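Local coordinates for nucleoprotein (Sendai virus, PDB 6M7D) that coats the viral RNA genome as a helical nucleocapsid, one subunit per six nucleotides, shielding it from nucleases and presenting it as template for transcription and replication, at residues 36-41 with 102-107. Residues are numbered along the deposited sequence; the frame is centred on the assembly and turned at random.
Sequences SVFVLG and VIYNIE
The rings of Phe38 and Tyr104 stand next to each other on one face of a sheet, with planes almost perpendicular at 86°. Their centroids are 5.5 Å apart and the approach is oblique. Phe38 CD1 rests on Tyr104 CB at 3.5 Å. The two residues pair directly across the strands, and both hold CG anti to the carbonyl carbon, so the side chains run alongside each other; their different chi2 turns set the rings across each other. The Phe38 ring also meets Phe74 with nearly parallel planes. Ile106 reaches obliquely back to Phe38, its CD1 3.7 Å from Phe38 CB. Leu40 CD2 meets Ile106 CB at 3.6 Å. Helices 47-62 and 129-135 cover this face around Phe38 and Ile106.

The two segments lie on neighbouring parallel strands in a mixed four-stranded sheet, within what is by similarity the Ncore. Strand 33-40 is an edge strand of this sheet within the chain, and strand 118-122 runs antiparallel on the far side of strand 99-108. The contact lies far from the bound RNA.

Five backbone hydrogen bonds join the segments. Val37 and Val39 each use both N-H and carbonyl, gripping Val102, Tyr104 and Ile106. Ile106 N gives Val39 O a straight bond of 2.7 Å, 171° at the hydrogen. The last bond, from Gly41 N just past the end of strand 33-40 to Ile106 O, is longer at 3.0 Å, with the donor above the carbonyl plane.

The opposite face carries Val37, Val39, Ile103 and Asn105. Val39 CG1 touches Ile103 CG2 at 3.6 Å, while Val39 CG2 packs against Asn105 ND2. Helix 86-93 packs against Val37 and Ile103. The Glu107 side chain, bent at chi2 (-67°), brings its carboxylate near Gly41 CA; Glu107 OE1 is hydrogen-bonded to Ser43 OG.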
ATOM      1  N   SER A  36     -22.557   4.765   7.423  1.00 10.92           N
ATOM      2  CA  SER A  36     -23.506   4.786   6.321  1.00 10.92           C
ATOM      3  C   SER A  36     -22.745   4.684   5.009  1.00 10.92           C
ATOM      4  O   SER A  36     -21.891   5.524   4.712  1.00 10.92           O
ATOM      5  CB  SER A  36     -24.346   6.061   6.351  1.00 10.92           C
ATOM      6  OG  SER A  36     -24.849   6.311   7.647  1.00 10.92           O
ATOM      7  N   VAL A  37     -23.054   3.655   4.229  1.00  9.94           N
ATOM      8  CA  VAL A  37     -22.490   3.461   2.901  1.00  9.94           C
ATOM      9  C   VAL A  37     -23.619   3.582   1.892  1.00  9.94           C
ATOM     10  O   VAL A  37     -24.654   2.926   2.032  1.00  9.94           O
ATOM     11  CB  VAL A  37     -21.784   2.101   2.778  1.00  9.94           C
ATOM     12  CG1 VAL A  37     -21.290   1.900   1.366  1.00  9.94           C
ATOM     13  CG2 VAL A  37     -20.641   2.034   3.740  1.00  9.94           C
ATOM     14  N   PHE A  38     -23.418   4.411   0.880  1.00  9.96           N
ATOM     15  CA  PHE A  38     -24.447   4.718  -0.101  1.00  9.96           C
ATOM     16  C   PHE A  38     -24.118   4.021  -1.410  1.00  9.96           C
ATOM     17  O   PHE A  38     -23.072   4.283  -2.011  1.00  9.96           O
ATOM     18  CB  PHE A  38     -24.566   6.225  -0.295  1.00  9.96           C
ATOM     19  CG  PHE A  38     -24.773   6.968   0.979  1.00  9.96           C
ATOM     20  CD1 PHE A  38     -26.044   7.189   1.462  1.00  9.96           C
ATOM     21  CD2 PHE A  38     -23.698   7.427   1.709  1.00  9.96           C
ATOM     22  CE1 PHE A  38     -26.236   7.863   2.641  1.00  9.96           C
ATOM     23  CE2 PHE A  38     -23.889   8.102   2.887  1.00  9.96           C
ATOM     24  CZ  PHE A  38     -25.158   8.320   3.353  1.00  9.96           C
ATOM     25  N   VAL A  39     -25.007   3.136  -1.843  1.00 10.30           N
ATOM     26  CA  VAL A  39     -24.865   2.413  -3.097  1.00 10.30           C
ATOM     27  C   VAL A  39     -25.882   2.970  -4.077  1.00 10.30           C
ATOM     28  O   VAL A  39     -26.893   3.549  -3.667  1.00 10.30           O
ATOM     29  CB  VAL A  39     -25.047   0.900  -2.897  1.00 10.30           C
ATOM     30  CG1 VAL A  39     -24.116   0.406  -1.813  1.00 10.30           C
ATOM     31  CG2 VAL A  39     -26.475   0.578  -2.546  1.00 10.30           C
ATOM     32  N   LEU A  40     -25.601   2.829  -5.367  1.00 11.81           N
ATOM     33  CA  LEU A  40     -26.526   3.316  -6.380  1.00 11.81           C
ATOM     34  C   LEU A  40     -27.517   2.231  -6.758  1.00 11.81           C
ATOM     35  O   LEU A  40     -27.130   1.130  -7.157  1.00 11.81           O
ATOM     36  CB  LEU A  40     -25.771   3.780  -7.620  1.00 11.81           C
ATOM     37  CG  LEU A  40     -24.717   4.863  -7.440  1.00 11.81           C
ATOM     38  CD1 LEU A  40     -24.454   5.546  -8.763  1.00 11.81           C
ATOM     39  CD2 LEU A  40     -25.164   5.857  -6.404  1.00 11.81           C
ATOM     40  N   GLY A  41     -28.793   2.542  -6.634  1.00 14.49           N
ATOM     41  CA  GLY A  41     -29.825   1.662  -7.114  1.00 14.49           C
ATOM     42  C   GLY A  41     -29.943   1.725  -8.616  1.00 14.49           C
ATOM     43  O   GLY A  41     -29.362   2.585  -9.291  1.00 14.49           O
ATOM     44  N   VAL A 102     -23.917   0.358   7.171  1.00 10.69           N
ATOM     45  CA  VAL A 102     -25.349   0.471   6.930  1.00 10.69           C
ATOM     46  C   VAL A 102     -25.521   0.934   5.495  1.00 10.69           C
ATOM     47  O   VAL A 102     -25.236   2.087   5.164  1.00 10.69           O
ATOM     48  CB  VAL A 102     -26.018   1.437   7.913  1.00 10.69           C
ATOM     49  CG1 VAL A 102     -27.509   1.186   7.958  1.00 10.69           C
ATOM     50  CG2 VAL A 102     -25.421   1.276   9.278  1.00 10.69           C
ATOM     51  N   ILE A 103     -25.985   0.036   4.637  1.00 11.80           N
ATOM     52  CA  ILE A 103     -26.048   0.312   3.209  1.00 11.80           C
ATOM     53  C   ILE A 103     -27.315   1.095   2.904  1.00 11.80           C
ATOM     54  O   ILE A 103     -28.428   0.612   3.131  1.00 11.80           O
ATOM     55  CB  ILE A 103     -25.989  -0.986   2.396  1.00 11.80           C
ATOM     56  CG1 ILE A 103     -24.639  -1.666   2.604  1.00 11.80           C
ATOM     57  CG2 ILE A 103     -26.218  -0.696   0.936  1.00 11.80           C
ATOM     58  CD1 ILE A 103     -24.552  -3.020   1.983  1.00 11.80           C
ATOM     59  N   TYR A 104     -27.144   2.307   2.395  1.00 14.02           N
ATOM     60  CA  TYR A 104     -28.233   3.129   1.902  1.00 14.02           C
ATOM     61  C   TYR A 104     -28.204   3.109   0.381  1.00 14.02           C
ATOM     62  O   TYR A 104     -27.154   2.909  -0.228  1.00 14.02           O
ATOM     63  CB  TYR A 104     -28.113   4.570   2.398  1.00 14.02           C
ATOM     64  CG  TYR A 104     -28.399   4.784   3.870  1.00 14.02           C
ATOM     65  CD1 TYR A 104     -28.312   3.746   4.780  1.00 14.02           C
ATOM     66  CD2 TYR A 104     -28.760   6.035   4.344  1.00 14.02           C
ATOM     67  CE1 TYR A 104     -28.573   3.947   6.115  1.00 14.02           C
ATOM     68  CE2 TYR A 104     -29.025   6.244   5.678  1.00 14.02           C
ATOM     69  CZ  TYR A 104     -28.930   5.197   6.559  1.00 14.02           C
ATOM     70  OH  TYR A 104     -29.192   5.399   7.893  1.00 14.02           O
ATOM     71  N   ASN A 105     -29.362   3.312  -0.231  1.00 15.40           N
ATOM     72  CA  ASN A 105     -29.477   3.299  -1.682  1.00 15.40           C
ATOM     73  C   ASN A 105     -29.756   4.703  -2.186  1.00 15.40           C
ATOM     74  O   ASN A 105     -30.687   5.361  -1.716  1.00 15.40           O
ATOM     75  CB  ASN A 105     -30.580   2.348  -2.140  1.00 15.40           C
ATOM     76  CG  ASN A 105     -30.195   0.899  -1.980  1.00 15.40           C
ATOM     77  OD1 ASN A 105     -30.215   0.356  -0.877  1.00 15.40           O
ATOM     78  ND2 ASN A 105     -29.840   0.259  -3.083  1.00 15.40           N
ATOM     79  N   ILE A 106     -28.944   5.159  -3.131  1.00 15.23           N
ATOM     80  CA  ILE A 106     -29.210   6.395  -3.853  1.00 15.23           C
ATOM     81  C   ILE A 106     -30.140   6.049  -5.005  1.00 15.23           C
ATOM     82  O   ILE A 106     -29.785   5.262  -5.885  1.00 15.23           O
ATOM     83  CB  ILE A 106     -27.927   7.050  -4.367  1.00 15.23           C
ATOM     84  CG1 ILE A 106     -26.867   7.101  -3.272  1.00 15.23           C
ATOM     85  CG2 ILE A 106     -28.233   8.437  -4.881  1.00 15.23           C
ATOM     86  CD1 ILE A 106     -27.263   7.946  -2.122  1.00 15.23           C
ATOM     87  N   GLU A 107     -31.341   6.633  -4.975  1.00 20.22           N
ATOM     88  CA  GLU A 107     -32.381   6.383  -6.008  1.00 20.22           C
ATOM     89  C   GLU A 107     -32.681   7.688  -6.748  1.00 20.22           C
ATOM     90  O   GLU A 107     -32.868   8.718  -6.075  1.00 20.22           O
ATOM     91  CB  GLU A 107     -33.653   5.853  -5.346  1.00 20.22           C
ATOM     92  CG  GLU A 107     -33.462   4.524  -4.638  1.00 20.22           C
ATOM     93  CD  GLU A 107     -33.174   3.354  -5.561  1.00 20.22           C
ATOM     94  OE1 GLU A 107     -33.088   3.574  -6.785  1.00 20.22           O
ATOM     95  OE2 GLU A 107     -33.038   2.224  -5.054  1.00 20.22           O
TER